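Side-chain contacts in penicillin-binding protein (Bacillus halodurans, PDB 3TG9), which probably binds beta-lactams covalently as a serine penicillin-recognising enzyme of the beta-lactamase family: residues B[148-153]-B[274-279]; B[170-175]-B[189-194]; B[239-244]-B[298-303]. One frame throughout, in Å; residues are numbered along the deposited sequence.

Interaction 1. Residues B[148-153]-B[274-279]; sequences HRFHYN and GVWIKQ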
loop_
_atom_site.group_PDB
_atom_site.type_symbol
_atom_site.label_atom_id
_atom_site.label_comp_id
_atom_site.label_asym_id
_atom_site.label_seq_id
_atom_site.Cartn_x
_atom_site.Cartn_y
_atom_site.Cartn_z
ATOM N N HIS B 148 22.452 4.831 -32.517
ATOM C CA HIS B 148 21.692 4.859 -33.766
ATOM C C HIS B 148 20.552 5.883 -33.776
ATOM O O HIS B 148 20.483 6.725 -34.672
ATOM C CB HIS B 148 21.171 3.464 -34.136
ATOM C CG HIS B 148 20.595 3.382 -35.519
ATOM N ND1 HIS B 148 19.253 3.164 -35.758
ATOM C CD2 HIS B 148 21.178 3.501 -36.736
ATOM C CE1 HIS B 148 19.036 3.147 -37.062
ATOM N NE2 HIS B 148 20.186 3.348 -37.678
ATOM N N ARG B 149 19.657 5.816 -32.793
ATOM C CA ARG B 149 18.522 6.737 -32.774
ATOM C C ARG B 149 18.053 7.097 -31.370
ATOM O O ARG B 149 18.491 6.504 -30.390
ATOM C CB ARG B 149 17.359 6.161 -33.575
ATOM C CG ARG B 149 16.650 5.005 -32.899
ATOM C CD ARG B 149 15.629 4.383 -33.838
ATOM N NE ARG B 149 14.397 4.015 -33.145
ATOM C CZ ARG B 149 14.195 2.848 -32.537
ATOM N NH1 ARG B 149 15.150 1.929 -32.532
ATOM N NH2 ARG B 149 13.037 2.598 -31.934
ATOM N N PHE B 150 17.160 8.080 -31.286
ATOM C CA PHE B 150 16.568 8.468 -30.010
ATOM C C PHE B 150 15.366 7.590 -29.658
ATOM O O PHE B 150 14.429 7.456 -30.443
ATOM C CB PHE B 150 16.162 9.948 -30.004
ATOM C CG PHE B 150 15.548 10.400 -28.698
ATOM C CD1 PHE B 150 16.336 10.950 -27.700
ATOM C CD2 PHE B 150 14.181 10.248 -28.464
ATOM C CE1 PHE B 150 15.776 11.352 -26.490
ATOM C CE2 PHE B 150 13.615 10.651 -27.268
ATOM C CZ PHE B 150 14.414 11.205 -26.276
ATOM N N HIS B 151 15.396 7.006 -28.468
ATOM C CA HIS B 151 14.279 6.205 -27.995
ATOM C C HIS B 151 14.167 6.255 -26.474
ATOM O O HIS B 151 14.990 5.672 -25.761
ATOM C CB HIS B 151 14.430 4.759 -28.457
ATOM C CG HIS B 151 13.178 3.952 -28.319
ATOM N ND1 HIS B 151 12.838 3.298 -27.158
ATOM C CD2 HIS B 151 12.178 3.702 -29.199
ATOM C CE1 HIS B 151 11.686 2.675 -27.325
ATOM N NE2 HIS B 151 11.264 2.903 -28.557
ATOM N N TYR B 152 13.148 6.954 -25.978
ATOM C CA TYR B 152 12.976 7.114 -24.532
ATOM C C TYR B 152 12.988 5.768 -23.811
ATOM O O TYR B 152 12.200 4.879 -24.120
ATOM C CB TYR B 152 11.694 7.884 -24.203
ATOM C CG TYR B 152 11.654 8.381 -22.775
ATOM C CD1 TYR B 152 12.270 9.572 -22.421
ATOM C CD2 TYR B 152 11.011 7.649 -21.774
ATOM C CE1 TYR B 152 12.242 10.037 -21.108
ATOM C CE2 TYR B 152 10.977 8.101 -20.457
ATOM C CZ TYR B 152 11.596 9.300 -20.133
ATOM O OH TYR B 152 11.574 9.770 -18.833
ATOM N N ASN B 153 13.886 5.639 -22.843
ATOM C CA ASN B 153 14.186 4.358 -22.232
ATOM C C ASN B 153 14.373 4.467 -20.715
ATOM O O ASN B 153 15.273 5.162 -20.237
ATOM C CB ASN B 153 15.448 3.785 -22.881
ATOM C CG ASN B 153 15.710 2.351 -22.489
ATOM O OD1 ASN B 153 15.849 2.036 -21.315
ATOM N ND2 ASN B 153 15.796 1.473 -23.483
ATOM N N GLY B 274 19.361 14.058 -19.454
ATOM C CA GLY B 274 18.308 13.840 -18.479
ATOM C C GLY B 274 17.339 14.996 -18.346
ATOM O O GLY B 274 16.641 15.118 -17.333
ATOM N N VAL B 275 17.282 15.843 -19.368
ATOM C CA VAL B 275 16.389 16.993 -19.345
ATOM C C VAL B 275 15.854 17.230 -20.767
ATOM O O VAL B 275 16.532 16.899 -21.741
ATOM C CB VAL B 275 17.130 18.238 -18.789
ATOM C CG1 VAL B 275 18.266 18.638 -19.720
ATOM C CG2 VAL B 275 16.169 19.400 -18.559
ATOM N N TRP B 276 14.638 17.763 -20.885
ATOM C CA TRP B 276 14.076 18.146 -22.186
ATOM C C TRP B 276 14.404 19.598 -22.509
ATOM O O TRP B 276 14.496 20.442 -21.613
ATOM C CB TRP B 276 12.556 17.974 -22.204
ATOM C CG TRP B 276 12.085 16.547 -22.176
ATOM C CD1 TRP B 276 11.641 15.848 -21.093
ATOM C CD2 TRP B 276 12.009 15.650 -23.288
ATOM N NE1 TRP B 276 11.286 14.571 -21.462
ATOM C CE2 TRP B 276 11.505 14.427 -22.807
ATOM C CE3 TRP B 276 12.311 15.770 -24.646
ATOM C CZ2 TRP B 276 11.304 13.320 -23.639
ATOM C CZ3 TRP B 276 12.114 14.676 -25.470
ATOM C CH2 TRP B 276 11.612 13.467 -24.964
ATOM N N ILE B 277 14.577 19.891 -23.794
ATOM C CA ILE B 277 14.883 21.252 -24.232
ATOM C C ILE B 277 13.921 21.726 -25.315
ATOM O O ILE B 277 13.678 21.026 -26.301
ATOM C CB ILE B 277 16.319 21.359 -24.759
ATOM C CG1 ILE B 277 17.304 20.930 -23.676
ATOM C CG2 ILE B 277 16.622 22.787 -25.242
ATOM C CD1 ILE B 277 18.714 20.764 -24.171
ATOM N N LYS B 278 13.360 22.911 -25.117
ATOM C CA LYS B 278 12.484 23.498 -26.114
ATOM C C LYS B 278 13.258 24.583 -26.832
ATOM O O LYS B 278 13.677 25.565 -26.220
ATOM C CB LYS B 278 11.232 24.076 -25.466
ATOM C CG LYS B 278 10.149 24.461 -26.459
ATOM C CD LYS B 278 9.431 23.222 -26.990
ATOM C CE LYS B 278 8.876 22.397 -25.833
ATOM N NZ LYS B 278 7.813 21.469 -26.293
ATOM N N GLN B 279 13.466 24.388 -28.128
ATOM C CA GLN B 279 14.238 25.330 -28.933
ATOM C C GLN B 279 13.501 25.655 -30.225
ATOM O O GLN B 279 13.275 24.780 -31.066
ATOM C CB GLN B 279 15.610 24.746 -29.255
ATOM C CG GLN B 279 16.551 25.715 -29.936
ATOM C CD GLN B 279 17.799 25.028 -30.442
ATOM O OE1 GLN B 279 18.817 24.989 -29.760
ATOM N NE2 GLN B 279 17.717 24.459 -31.638
HETATM O O HOH W 1 10.597 12.495 -19.064
#

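Interaction 2. Residues B[170-175]-B[189-194]; sequences VTFQEY and SGYFAF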
loop_
_atom_site.group_PDB
_atom_site.type_symbol
_atom_site.label_atom_id
_atom_site.label_comp_id
_atom_site.label_asym_id
_atom_site.label_seq_id
_atom_site.Cartn_x
_atom_site.Cartn_y
_atom_site.Cartn_z
ATOM N N VAL B 170 27.851 4.152 -2.367
ATOM C CA VAL B 170 26.624 4.304 -1.589
ATOM C C VAL B 170 25.424 3.949 -2.465
ATOM O O VAL B 170 25.587 3.656 -3.644
ATOM C CB VAL B 170 26.472 5.733 -1.036
ATOM C CG1 VAL B 170 27.446 5.965 0.117
ATOM C CG2 VAL B 170 26.678 6.775 -2.145
ATOM N N THR B 171 24.222 3.952 -1.896
ATOM C CA THR B 171 23.031 3.652 -2.691
ATOM C C THR B 171 22.688 4.861 -3.539
ATOM O O THR B 171 23.082 5.975 -3.210
ATOM C CB THR B 171 21.806 3.297 -1.820
ATOM O OG1 THR B 171 21.469 4.408 -0.979
ATOM C CG2 THR B 171 22.091 2.064 -0.956
ATOM N N PHE B 172 21.952 4.641 -4.625
ATOM C CA PHE B 172 21.543 5.741 -5.480
ATOM C C PHE B 172 20.842 6.836 -4.685
ATOM O O PHE B 172 21.206 8.010 -4.771
ATOM C CB PHE B 172 20.641 5.268 -6.619
ATOM C CG PHE B 172 20.125 6.392 -7.467
ATOM C CD1 PHE B 172 20.953 7.016 -8.390
ATOM C CD2 PHE B 172 18.825 6.850 -7.320
ATOM C CE1 PHE B 172 20.485 8.064 -9.164
ATOM C CE2 PHE B 172 18.354 7.906 -8.088
ATOM C CZ PHE B 172 19.186 8.513 -9.010
ATOM N N GLN B 173 19.843 6.433 -3.910
ATOM C CA GLN B 173 19.064 7.341 -3.072
ATOM C C GLN B 173 19.935 8.135 -2.096
ATOM O O GLN B 173 19.755 9.351 -1.916
ATOM C CB GLN B 173 17.990 6.550 -2.310
ATOM C CG GLN B 173 16.956 5.849 -3.213
ATOM C CD GLN B 173 17.464 4.559 -3.860
ATOM O OE1 GLN B 173 18.591 4.124 -3.614
ATOM N NE2 GLN B 173 16.618 3.932 -4.684
ATOM N N GLU B 174 20.877 7.442 -1.466
ATOM C CA GLU B 174 21.816 8.083 -0.562
ATOM C C GLU B 174 22.626 9.150 -1.291
ATOM O O GLU B 174 22.807 10.258 -0.782
ATOM C CB GLU B 174 22.754 7.051 0.065
ATOM C CG GLU B 174 22.163 6.327 1.255
ATOM C CD GLU B 174 23.012 5.151 1.696
ATOM O OE1 GLU B 174 23.850 4.680 0.900
ATOM O OE2 GLU B 174 22.827 4.684 2.838
ATOM N N TYR B 175 23.114 8.814 -2.482
ATOM C CA TYR B 175 23.907 9.762 -3.248
ATOM C C TYR B 175 23.112 11.037 -3.539
ATOM O O TYR B 175 23.583 12.148 -3.280
ATOM C CB TYR B 175 24.431 9.151 -4.552
ATOM C CG TYR B 175 25.386 10.093 -5.269
ATOM C CD1 TYR B 175 26.763 9.945 -5.144
ATOM C CD2 TYR B 175 24.909 11.156 -6.028
ATOM C CE1 TYR B 175 27.642 10.818 -5.770
ATOM C CE2 TYR B 175 25.784 12.035 -6.663
ATOM C CZ TYR B 175 27.148 11.858 -6.530
ATOM O OH TYR B 175 28.029 12.724 -7.153
ATOM N N SER B 189 12.593 16.776 0.625
ATOM C CA SER B 189 12.540 15.868 -0.516
ATOM C C SER B 189 13.243 14.562 -0.210
ATOM O O SER B 189 14.147 14.520 0.624
ATOM C CB SER B 189 13.200 16.507 -1.749
ATOM O OG SER B 189 12.417 17.574 -2.244
ATOM N N GLY B 190 12.839 13.496 -0.900
ATOM C CA GLY B 190 13.434 12.190 -0.674
ATOM C C GLY B 190 12.827 11.063 -1.495
ATOM O O GLY B 190 11.804 11.217 -2.181
ATOM N N TYR B 191 13.480 9.912 -1.430
ATOM C CA TYR B 191 12.974 8.720 -2.077
ATOM C C TYR B 191 12.215 7.931 -1.026
ATOM O O TYR B 191 12.757 7.023 -0.397
ATOM C CB TYR B 191 14.127 7.926 -2.688
ATOM C CG TYR B 191 14.783 8.674 -3.827
ATOM C CD1 TYR B 191 14.513 8.334 -5.141
ATOM C CD2 TYR B 191 15.646 9.741 -3.589
ATOM C CE1 TYR B 191 15.089 9.014 -6.190
ATOM C CE2 TYR B 191 16.233 10.433 -4.647
ATOM C CZ TYR B 191 15.945 10.058 -5.945
ATOM O OH TYR B 191 16.494 10.727 -7.016
ATOM N N PHE B 192 10.966 8.332 -0.807
ATOM C CA PHE B 192 10.133 7.725 0.219
ATOM C C PHE B 192 9.546 6.423 -0.302
ATOM O O PHE B 192 9.286 6.287 -1.503
ATOM C CB PHE B 192 8.990 8.659 0.636
ATOM C CG PHE B 192 9.436 10.032 1.041
ATOM C CD1 PHE B 192 10.643 10.217 1.693
ATOM C CD2 PHE B 192 8.637 11.137 0.783
ATOM C CE1 PHE B 192 11.055 11.481 2.069
ATOM C CE2 PHE B 192 9.043 12.407 1.153
ATOM C CZ PHE B 192 10.250 12.581 1.796
ATOM N N ALA B 193 9.340 5.477 0.609
ATOM C CA ALA B 193 8.723 4.199 0.281
ATOM C C ALA B 193 7.294 4.222 0.787
ATOM O O ALA B 193 7.009 4.850 1.799
ATOM C CB ALA B 193 9.494 3.055 0.917
ATOM N N PHE B 194 6.401 3.536 0.077
ATOM C CA PHE B 194 4.979 3.579 0.384
ATOM C C PHE B 194 4.680 3.087 1.798
ATOM O O PHE B 194 3.728 3.547 2.431
ATOM C CB PHE B 194 4.185 2.724 -0.615
ATOM C CG PHE B 194 4.029 3.344 -1.979
ATOM C CD1 PHE B 194 3.503 4.626 -2.124
ATOM C CD2 PHE B 194 4.382 2.634 -3.121
ATOM C CE1 PHE B 194 3.353 5.190 -3.377
ATOM C CE2 PHE B 194 4.227 3.188 -4.376
ATOM C CZ PHE B 194 3.714 4.469 -4.510
#

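Interaction 3. Residues B[239-244]-B[298-303]; sequences KLWLAL and FHSAFY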
loop_
_atom_site.group_PDB
_atom_site.type_symbol
_atom_site.label_atom_id
_atom_site.label_comp_id
_atom_site.label_asym_id
_atom_site.label_seq_id
_atom_site.Cartn_x
_atom_site.Cartn_y
_atom_site.Cartn_z
ATOM N N LYS B 239 13.819 25.251 -5.805
ATOM C CA LYS B 239 15.192 25.340 -5.317
ATOM C C LYS B 239 16.145 24.500 -6.151
ATOM O O LYS B 239 17.333 24.805 -6.231
ATOM C CB LYS B 239 15.292 24.894 -3.854
ATOM C CG LYS B 239 14.606 25.814 -2.853
ATOM C CD LYS B 239 14.873 25.346 -1.423
ATOM C CE LYS B 239 13.915 25.991 -0.430
ATOM N NZ LYS B 239 13.676 27.436 -0.740
ATOM N N LEU B 240 15.643 23.417 -6.740
ATOM C CA LEU B 240 16.515 22.550 -7.522
ATOM C C LEU B 240 16.959 23.224 -8.825
ATOM O O LEU B 240 18.125 23.137 -9.218
ATOM C CB LEU B 240 15.868 21.187 -7.805
ATOM C CG LEU B 240 16.806 20.387 -8.719
ATOM C CD1 LEU B 240 17.077 18.989 -8.257
ATOM C CD2 LEU B 240 16.343 20.437 -10.181
ATOM N N TRP B 241 16.025 23.890 -9.496
ATOM C CA TRP B 241 16.344 24.642 -10.705
ATOM C C TRP B 241 17.325 25.776 -10.380
ATOM O O TRP B 241 18.328 25.968 -11.071
ATOM C CB TRP B 241 15.069 25.233 -11.307
ATOM C CG TRP B 241 14.210 24.268 -12.074
ATOM C CD1 TRP B 241 12.936 23.876 -11.764
ATOM C CD2 TRP B 241 14.552 23.585 -13.291
ATOM N NE1 TRP B 241 12.467 22.986 -12.709
ATOM C CE2 TRP B 241 13.438 22.794 -13.658
ATOM C CE3 TRP B 241 15.691 23.565 -14.101
ATOM C CZ2 TRP B 241 13.430 21.999 -14.805
ATOM C CZ3 TRP B 241 15.682 22.778 -15.239
ATOM C CH2 TRP B 241 14.556 22.003 -15.582
ATOM N N LEU B 242 17.017 26.530 -9.326
ATOM C CA LEU B 242 17.868 27.624 -8.876
ATOM C C LEU B 242 19.304 27.163 -8.655
ATOM O O LEU B 242 20.230 27.709 -9.244
ATOM C CB LEU B 242 17.299 28.246 -7.605
ATOM C CG LEU B 242 15.971 28.971 -7.827
ATOM C CD1 LEU B 242 15.431 29.534 -6.524
ATOM C CD2 LEU B 242 16.131 30.076 -8.866
ATOM N N ALA B 243 19.489 26.148 -7.820
ATOM C CA ALA B 243 20.822 25.601 -7.568
ATOM C C ALA B 243 21.516 25.133 -8.846
ATOM O O ALA B 243 22.727 25.303 -8.993
ATOM C CB ALA B 243 20.747 24.463 -6.557
ATOM N N LEU B 244 20.763 24.528 -9.762
ATOM C CA LEU B 244 21.345 24.067 -11.017
ATOM C C LEU B 244 21.849 25.250 -11.859
ATOM O O LEU B 244 23.002 25.271 -12.287
ATOM C CB LEU B 244 20.337 23.222 -11.810
ATOM C CG LEU B 244 20.777 22.670 -13.176
ATOM C CD1 LEU B 244 21.970 21.715 -13.050
ATOM C CD2 LEU B 244 19.615 21.986 -13.900
ATOM N N PHE B 298 3.336 15.516 -13.374
ATOM C CA PHE B 298 4.341 16.478 -12.966
ATOM C C PHE B 298 4.901 17.188 -14.194
ATOM O O PHE B 298 5.243 16.545 -15.176
ATOM C CB PHE B 298 5.467 15.742 -12.243
ATOM C CG PHE B 298 6.638 16.612 -11.858
ATOM C CD1 PHE B 298 6.527 17.542 -10.828
ATOM C CD2 PHE B 298 7.859 16.482 -12.509
ATOM C CE1 PHE B 298 7.607 18.318 -10.447
ATOM C CE2 PHE B 298 8.939 17.249 -12.132
ATOM C CZ PHE B 298 8.811 18.177 -11.103
ATOM N N HIS B 299 4.973 18.511 -14.133
ATOM C CA HIS B 299 5.651 19.296 -15.166
ATOM C C HIS B 299 6.407 20.396 -14.477
ATOM O O HIS B 299 5.869 21.061 -13.599
ATOM C CB HIS B 299 4.666 19.920 -16.154
ATOM C CG HIS B 299 4.297 19.020 -17.286
ATOM N ND1 HIS B 299 3.136 18.282 -17.306
ATOM C CD2 HIS B 299 4.943 18.734 -18.443
ATOM C CE1 HIS B 299 3.080 17.575 -18.419
ATOM N NE2 HIS B 299 4.166 17.834 -19.127
ATOM N N SER B 300 7.659 20.585 -14.863
ATOM C CA SER B 300 8.446 21.664 -14.293
ATOM C C SER B 300 9.433 22.190 -15.326
ATOM O O SER B 300 9.925 21.432 -16.163
ATOM C CB SER B 300 9.171 21.186 -13.040
ATOM O OG SER B 300 9.575 22.279 -12.245
ATOM N N ALA B 301 9.726 23.489 -15.257
ATOM C CA ALA B 301 10.527 24.128 -16.285
ATOM C C ALA B 301 11.266 25.357 -15.790
ATOM O O ALA B 301 10.840 26.020 -14.844
ATOM C CB ALA B 301 9.651 24.491 -17.474
ATOM N N PHE B 302 12.384 25.646 -16.443
ATOM C CA PHE B 302 13.122 26.878 -16.225
ATOM C C PHE B 302 13.163 27.642 -17.548
ATOM O O PHE B 302 13.606 27.116 -18.569
ATOM C CB PHE B 302 14.537 26.575 -15.751
ATOM C CG PHE B 302 15.377 27.800 -15.529
ATOM C CD1 PHE B 302 16.192 28.287 -16.535
ATOM C CD2 PHE B 302 15.354 28.463 -14.311
ATOM C CE1 PHE B 302 16.969 29.422 -16.331
ATOM C CE2 PHE B 302 16.130 29.598 -14.101
ATOM C CZ PHE B 302 16.934 30.077 -15.110
ATOM N N TYR B 303 12.688 28.880 -17.525
ATOM C CA TYR B 303 12.627 29.697 -18.721
ATOM C C TYR B 303 13.767 30.712 -18.724
ATOM O O TYR B 303 13.688 31.728 -18.048
ATOM C CB TYR B 303 11.269 30.394 -18.798
ATOM C CG TYR B 303 10.104 29.435 -18.688
ATOM C CD1 TYR B 303 9.488 28.922 -19.816
ATOM C CD2 TYR B 303 9.626 29.035 -17.451
ATOM C CE1 TYR B 303 8.420 28.044 -19.717
ATOM C CE2 TYR B 303 8.562 28.150 -17.344
ATOM C CZ TYR B 303 7.963 27.662 -18.478
ATOM O OH TYR B 303 6.907 26.779 -18.368
#

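Interaction 1. Residues B[148-153]-B[274-279]
The six-membered ring of W276 meets two aromatic side chains, F150 and Y152, along its CZ2-CH2 side. CZ of F150 lies 3.8 Å from CH2 of W276, and CD1 of Y152 lies 4.1 Å from the neighbouring CZ2. The F150 and W276 rings form an oblique pairing, the planes inclined at 60°. Both F150 and Y152 hold CG anti to the backbone N, and this carries their rings out of the loop toward strand 276-279. W276 takes the other course: with chi1 at -70° its CG stands anti to the carbonyl carbon, and the indole swings across to the loop. A water completes the contact. It accepts from NE1 of W276 at 3.2 Å, in the plane of the indole, and is hydrogen-bonded to OH of Y152 at 2.9 Å. That phenol oxygen is also hydrogen-bonded to K58 and S55, so the water links the indole to a polar cluster. S55 and K58 fit the SxxK motif at a helix start, and Y152 stands where the tyrosine of a YxN motif would, a pattern consistent with the active site of serine beta-lactamases and penicillin-binding proteins.

Interaction 2. Residues B[170-175]-B[189-194]
Y191 packs its ring against the first turn of helix 172-182, where F172 and Q173 receive it in two different ways. F172 presents an edge: the two aromatic planes stand at 80° and their centroids are 5.8 Å apart, an offset edge-to-face pair. CE2 of F172 does the touching, 3.9 Å from CZ of Y191 and 3.5 Å from its OH, so the phenylalanine edge meets the hydroxyl end of the tyrosine rather than the middle of its ring. Q173 works at the other end of the tyrosine. Its CA lies over one face of the Y191 ring, while CG packs 3.5 Å from CB of Y191 and 3.6 Å from CG of Y191. The glutamine chain bends at chi2 (78°), and its amide plane is turned 87° from the tyrosine ring. Contact is made by CB and CG of Q173, while NE2 bonds to the carbonyl oxygen of G224. Flanking these two residues, T171 at the N-cap and E174 form a capping box: E174 N donates to T171 OG1 at 3.1 Å, and T171 N donates to E174 OE1 at 2.9 Å in a nearly straight bond. This fixes the start of the helix from which F172 and Q173 project. Around the contact, Y191 also packs on F60 and F172 on T61, both of helix 58-70. The backbone N of Y191 bonds to E177 farther along helix 172-182, and G190 pairs through its backbone with Y231 of strand 231-232, so the loop is held between two helices and a short strand.

Interaction 3. Residues B[239-244]-B[298-303]
OG of S300 is gripped by two groups: it accepts from NE1 of W241 at 3.0 Å, and it is also hydrogen-bonded to the carbonyl oxygen of V310 on the adjacent strand. The indole bond is fairly straight (158° at the hydrogen), and the oxygen sits only 5° out of the ring plane, so the N-H is used head-on at the edge. The serine thus gives the buried indole nitrogen an acceptor. One face of the same indole is laid against the strand backbone and the base of F302. CB of F302 lies 4.0 Å from the centroid of the six-membered ring, a CH-pi contact, and 3.6 Å from CE3 of W241. Beside it C of A301 stands over the same face, 4.0 Å from CE2 of W241. The F302 phenyl and the W241 indole lie alongside, heading in opposed directions. Helix segment 239-244 and strand segment 298-303 run at 33° to each other, their axes 9.3 Å apart. W241 bridges this space between helix 234-245 and the large antiparallel sheet, in which strand 296-303 lies between 284-293 and 308-314; the A301 side chain packs on M324 of helix 320-330.

In the fold
From the N terminus, interaction 1 opens first, in the loop ahead of helix 155-168, and closes 121 residues later at strand 276-279. Interaction 2 is nested wholly within that span: it closes a short loop of 13 residues between the start of helix 172-182 and the chain that follows this helix. Interaction 3 opens after interaction 2 has closed, at helix 234-245, and ends on strand 296-303, so it crosses interaction 1. Interactions 1 and 3 reach the same antiparallel sheet and touch where CG2 of V275 packs 4.3 Å from CH2 of W241. Interaction 2 lies among the helices, its centre about 25 Å from that of interaction 1, across the centre of the chain.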